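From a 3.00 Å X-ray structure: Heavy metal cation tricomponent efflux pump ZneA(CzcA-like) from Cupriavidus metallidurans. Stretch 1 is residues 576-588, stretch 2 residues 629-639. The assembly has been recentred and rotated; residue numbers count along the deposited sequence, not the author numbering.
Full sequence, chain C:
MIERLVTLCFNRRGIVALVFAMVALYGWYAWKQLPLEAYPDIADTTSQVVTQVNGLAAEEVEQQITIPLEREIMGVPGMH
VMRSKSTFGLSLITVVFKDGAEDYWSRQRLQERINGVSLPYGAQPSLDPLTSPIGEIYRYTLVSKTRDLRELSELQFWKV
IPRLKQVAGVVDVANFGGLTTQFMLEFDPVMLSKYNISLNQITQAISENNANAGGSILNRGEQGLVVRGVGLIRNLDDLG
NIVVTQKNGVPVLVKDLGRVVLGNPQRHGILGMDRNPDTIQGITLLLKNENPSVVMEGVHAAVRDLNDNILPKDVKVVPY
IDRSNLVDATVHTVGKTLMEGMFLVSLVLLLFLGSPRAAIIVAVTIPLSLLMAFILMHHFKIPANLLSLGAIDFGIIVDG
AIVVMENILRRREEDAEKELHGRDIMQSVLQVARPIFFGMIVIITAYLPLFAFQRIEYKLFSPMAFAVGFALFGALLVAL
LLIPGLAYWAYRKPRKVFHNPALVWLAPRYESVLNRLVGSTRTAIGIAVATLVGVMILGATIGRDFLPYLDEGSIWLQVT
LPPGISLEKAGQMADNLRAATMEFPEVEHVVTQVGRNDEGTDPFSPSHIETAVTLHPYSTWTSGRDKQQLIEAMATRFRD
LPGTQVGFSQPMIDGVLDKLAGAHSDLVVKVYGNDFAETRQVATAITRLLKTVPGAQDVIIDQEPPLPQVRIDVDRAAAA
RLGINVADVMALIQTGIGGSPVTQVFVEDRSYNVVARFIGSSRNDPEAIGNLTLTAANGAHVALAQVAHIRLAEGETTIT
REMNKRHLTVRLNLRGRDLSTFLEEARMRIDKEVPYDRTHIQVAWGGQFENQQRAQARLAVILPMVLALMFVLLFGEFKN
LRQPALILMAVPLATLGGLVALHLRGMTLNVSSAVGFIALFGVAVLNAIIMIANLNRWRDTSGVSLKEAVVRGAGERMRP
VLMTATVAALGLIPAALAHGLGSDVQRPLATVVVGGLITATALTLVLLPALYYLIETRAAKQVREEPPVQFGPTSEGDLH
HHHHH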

# COMPACT_ATOMS: atom_id res chain seq x y z
N ASN C 576 37.98 -7.48 32.61
CA ASN C 576 38.68 -8.75 32.79
C ASN C 576 38.36 -9.75 31.68
O ASN C 576 39.26 -10.43 31.17
CB ASN C 576 38.37 -9.34 34.16
CG ASN C 576 38.93 -8.52 35.29
OD1 ASN C 576 39.27 -7.35 35.11
ND2 ASN C 576 39.03 -9.12 36.46
N LEU C 577 37.08 -9.83 31.32
CA LEU C 577 36.62 -10.78 30.31
C LEU C 577 37.37 -10.53 29.02
O LEU C 577 37.90 -11.45 28.39
CB LEU C 577 35.13 -10.59 30.04
CG LEU C 577 34.59 -11.37 28.84
CD1 LEU C 577 34.67 -12.86 29.10
CD2 LEU C 577 33.17 -10.97 28.52
N ARG C 578 37.42 -9.26 28.66
CA ARG C 578 38.04 -8.81 27.43
C ARG C 578 39.55 -8.97 27.48
O ARG C 578 40.18 -9.22 26.46
CB ARG C 578 37.65 -7.35 27.22
CG ARG C 578 38.04 -6.77 25.89
CD ARG C 578 37.50 -5.37 25.77
NE ARG C 578 37.96 -4.51 26.86
CZ ARG C 578 37.22 -4.16 27.91
NH1 ARG C 578 35.97 -4.59 28.01
NH2 ARG C 578 37.73 -3.39 28.86
N ALA C 579 40.14 -8.83 28.66
CA ALA C 579 41.58 -9.03 28.81
C ALA C 579 41.96 -10.51 28.71
O ALA C 579 43.09 -10.84 28.38
CB ALA C 579 42.07 -8.44 30.11
N ALA C 580 41.00 -11.39 29.02
CA ALA C 580 41.22 -12.83 28.88
C ALA C 580 40.93 -13.30 27.47
O ALA C 580 41.48 -14.31 27.02
CB ALA C 580 40.36 -13.59 29.87
N THR C 581 40.07 -12.57 26.76
CA THR C 581 39.77 -12.89 25.37
C THR C 581 40.95 -12.52 24.47
O THR C 581 41.22 -13.21 23.48
CB THR C 581 38.48 -12.20 24.89
OG1 THR C 581 37.40 -12.58 25.75
CG2 THR C 581 38.13 -12.61 23.48
N MET C 582 41.66 -11.46 24.82
CA MET C 582 42.84 -11.05 24.06
C MET C 582 44.04 -11.97 24.27
O MET C 582 45.08 -11.81 23.62
CB MET C 582 43.23 -9.61 24.38
CG MET C 582 42.15 -8.59 24.10
SD MET C 582 42.75 -6.90 24.11
CE MET C 582 43.69 -6.86 22.59
N GLU C 583 43.91 -12.93 25.18
CA GLU C 583 45.00 -13.85 25.47
C GLU C 583 45.14 -14.91 24.37
O GLU C 583 45.63 -16.01 24.62
CB GLU C 583 44.82 -14.52 26.84
CG GLU C 583 45.02 -13.56 28.01
CD GLU C 583 44.84 -14.23 29.36
OE1 GLU C 583 44.46 -15.42 29.38
OE2 GLU C 583 45.08 -13.57 30.39
N PHE C 584 44.72 -14.55 23.17
CA PHE C 584 44.83 -15.44 22.02
C PHE C 584 45.44 -14.68 20.85
O PHE C 584 45.23 -13.48 20.71
CB PHE C 584 43.46 -15.98 21.64
CG PHE C 584 42.85 -16.87 22.68
CD1 PHE C 584 43.27 -18.18 22.83
CD2 PHE C 584 41.83 -16.40 23.50
CE1 PHE C 584 42.71 -19.00 23.79
CE2 PHE C 584 41.27 -17.22 24.46
CZ PHE C 584 41.71 -18.52 24.61
N PRO C 585 46.21 -15.38 20.01
CA PRO C 585 46.87 -14.75 18.87
C PRO C 585 45.91 -14.47 17.72
O PRO C 585 46.29 -13.77 16.78
CB PRO C 585 47.89 -15.81 18.43
CG PRO C 585 47.98 -16.79 19.56
CD PRO C 585 46.63 -16.78 20.19
N GLU C 586 44.70 -15.00 17.81
CA GLU C 586 43.77 -14.93 16.68
C GLU C 586 42.67 -13.89 16.82
O GLU C 586 41.80 -13.79 15.95
CB GLU C 586 43.13 -16.30 16.42
CG GLU C 586 44.09 -17.48 16.50
CD GLU C 586 44.17 -18.07 17.90
OE1 GLU C 586 43.78 -17.37 18.86
OE2 GLU C 586 44.62 -19.22 18.04
N VAL C 587 42.69 -13.11 17.90
CA VAL C 587 41.67 -12.10 18.12
C VAL C 587 42.12 -10.68 17.78
O VAL C 587 42.93 -10.08 18.50
CB VAL C 587 41.12 -12.14 19.56
CG1 VAL C 587 40.08 -13.23 19.67
CG2 VAL C 587 42.25 -12.38 20.55
N GLU C 588 41.59 -10.15 16.69
CA GLU C 588 41.93 -8.81 16.21
C GLU C 588 41.49 -7.73 17.20
O GLU C 588 42.30 -6.96 17.70
CB GLU C 588 41.30 -8.58 14.84
CG GLU C 588 41.81 -7.35 14.10
CD GLU C 588 41.33 -7.31 12.66
OE1 GLU C 588 40.81 -8.34 12.17
OE2 GLU C 588 41.47 -6.24 12.02
N GLN C 629 37.83 -25.27 17.80
CA GLN C 629 38.77 -25.51 18.89
C GLN C 629 39.16 -24.20 19.56
O GLN C 629 39.47 -24.16 20.75
CB GLN C 629 40.00 -26.26 18.38
CG GLN C 629 41.02 -26.57 19.47
CD GLN C 629 40.40 -27.23 20.69
OE1 GLN C 629 39.56 -28.12 20.57
NE2 GLN C 629 40.81 -26.78 21.87
N LEU C 630 39.14 -23.12 18.79
CA LEU C 630 39.34 -21.79 19.35
C LEU C 630 38.17 -21.45 20.24
O LEU C 630 38.34 -20.85 21.30
CB LEU C 630 39.47 -20.76 18.23
CG LEU C 630 39.63 -19.31 18.69
CD1 LEU C 630 40.90 -19.14 19.52
CD2 LEU C 630 39.62 -18.37 17.49
N ILE C 631 36.98 -21.85 19.80
CA ILE C 631 35.75 -21.60 20.55
C ILE C 631 35.76 -22.36 21.87
O ILE C 631 35.37 -21.83 22.90
CB ILE C 631 34.50 -21.94 19.71
CG1 ILE C 631 34.21 -20.83 18.70
CG2 ILE C 631 33.27 -22.15 20.59
CD1 ILE C 631 32.89 -20.98 17.98
N GLU C 632 36.21 -23.61 21.84
CA GLU C 632 36.28 -24.40 23.06
C GLU C 632 37.43 -23.98 23.98
O GLU C 632 37.35 -24.14 25.20
CB GLU C 632 36.34 -25.89 22.75
CG GLU C 632 35.07 -26.64 23.11
CD GLU C 632 33.87 -26.18 22.29
OE1 GLU C 632 32.73 -26.39 22.76
OE2 GLU C 632 34.06 -25.64 21.19
N ALA C 633 38.50 -23.45 23.39
CA ALA C 633 39.58 -22.89 24.18
C ALA C 633 39.05 -21.65 24.89
O ALA C 633 39.36 -21.40 26.05
CB ALA C 633 40.76 -22.54 23.31
N MET C 634 38.22 -20.89 24.17
CA MET C 634 37.58 -19.70 24.71
C MET C 634 36.60 -20.04 25.83
O MET C 634 36.55 -19.36 26.84
CB MET C 634 36.85 -18.94 23.61
CG MET C 634 37.71 -17.98 22.81
SD MET C 634 36.74 -17.04 21.61
CE MET C 634 37.98 -15.94 20.96
N ALA C 635 35.81 -21.10 25.62
CA ALA C 635 34.80 -21.51 26.59
C ALA C 635 35.48 -22.02 27.85
O ALA C 635 35.08 -21.67 28.97
CB ALA C 635 33.90 -22.59 25.99
N THR C 636 36.50 -22.84 27.67
CA THR C 636 37.27 -23.33 28.80
C THR C 636 37.89 -22.17 29.56
O THR C 636 37.83 -22.12 30.79
CB THR C 636 38.36 -24.33 28.37
OG1 THR C 636 38.83 -23.98 27.06
CG2 THR C 636 37.81 -25.74 28.34
N ARG C 637 38.49 -21.23 28.83
CA ARG C 637 39.10 -20.06 29.46
C ARG C 637 38.08 -19.30 30.26
O ARG C 637 38.33 -18.90 31.39
CB ARG C 637 39.73 -19.14 28.41
CG ARG C 637 40.22 -17.82 28.97
CD ARG C 637 41.45 -17.98 29.84
NE ARG C 637 41.72 -16.78 30.63
CZ ARG C 637 41.21 -16.56 31.84
NH1 ARG C 637 40.42 -17.46 32.41
NH2 ARG C 637 41.49 -15.44 32.50
N PHE C 638 36.91 -19.11 29.67
CA PHE C 638 35.84 -18.33 30.29
C PHE C 638 35.27 -19.05 31.52
O PHE C 638 34.70 -18.41 32.41
CB PHE C 638 34.73 -18.01 29.28
CG PHE C 638 35.16 -17.05 28.20
CD1 PHE C 638 36.16 -16.12 28.43
CD2 PHE C 638 34.56 -17.08 26.94
CE1 PHE C 638 36.56 -15.25 27.43
CE2 PHE C 638 34.96 -16.21 25.94
CZ PHE C 638 35.96 -15.29 26.19
N ARG C 639 35.45 -20.36 31.58
CA ARG C 639 35.11 -21.11 32.78
C ARG C 639 36.21 -20.99 33.84
O ARG C 639 36.49 -21.93 34.57
CB ARG C 639 34.83 -22.59 32.46
CG ARG C 639 33.42 -22.85 31.92
CD ARG C 639 33.23 -24.31 31.55
NE ARG C 639 34.01 -24.70 30.38
CZ ARG C 639 33.53 -24.78 29.15
NH1 ARG C 639 32.25 -24.51 28.90
NH2 ARG C 639 34.33 -25.14 28.15

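The contact is a largely apolar packing of a helix and the turn that follows it against one side of a second helix, with a single salt bridge at its exposed margin. The helix that includes Leu 577 and Thr 581 and that of 629-638 run at 140° to each other, and their axes come no closer than 10.6 Å, a spacing filled by side chains.

Phe 584, in the loop that follows the first helix, covers the most ground in its stretch. Its CA-to-CB bond points toward the second helix, and its ring settles among side chains spaced along about two turns of the helix, Leu 630, Ala 633, Met 634 and Arg 637: Phe 584 CD1 lies 4.2 Å from Leu 630 CD1, its CE1 4.1 Å from Ala 633 CB, and its CE2 4.0 Å from Met 634 CG. Arg 637 CB meets the ring edge, 4.3 Å from Phe 584 CZ. The ring also lies close to the helix backbone, with Phe 584 CZ 4.0 Å from Ala 633 O. Phe 584 also opens a type I turn ending at Val 587, whose CG1 packs 3.7 Å from the extended Met 634 side chain at CE.

Phe 638 packs against the first helix. Leu 577 CD1 sits over one face of its ring, 3.5 Å from Phe 638 CE1, while Thr 581 OG1 approaches the ring edge, 3.1 Å from Phe 638 CZ. Thr 581 OG1 donates a hydrogen bond to Leu 577 O (2.9 Å), so its polarity is satisfied within its own stretch. Thr 581 CG2 also comes within 4.2 Å of Met 634 CE.

At the exposed margin, Arg 637 NE donates a weak hydrogen bond to Glu 583 OE1 (3.3 Å, 150° at the hydrogen) within the salt bridge. The carboxylate oxygen lies near the guanidinium plane, and the same guanidinium reaches Ala 580: Arg 637 NH2 lies 3.4 Å from Ala 580 CB. Arg 637 thus joins the charged and apolar parts of the contact.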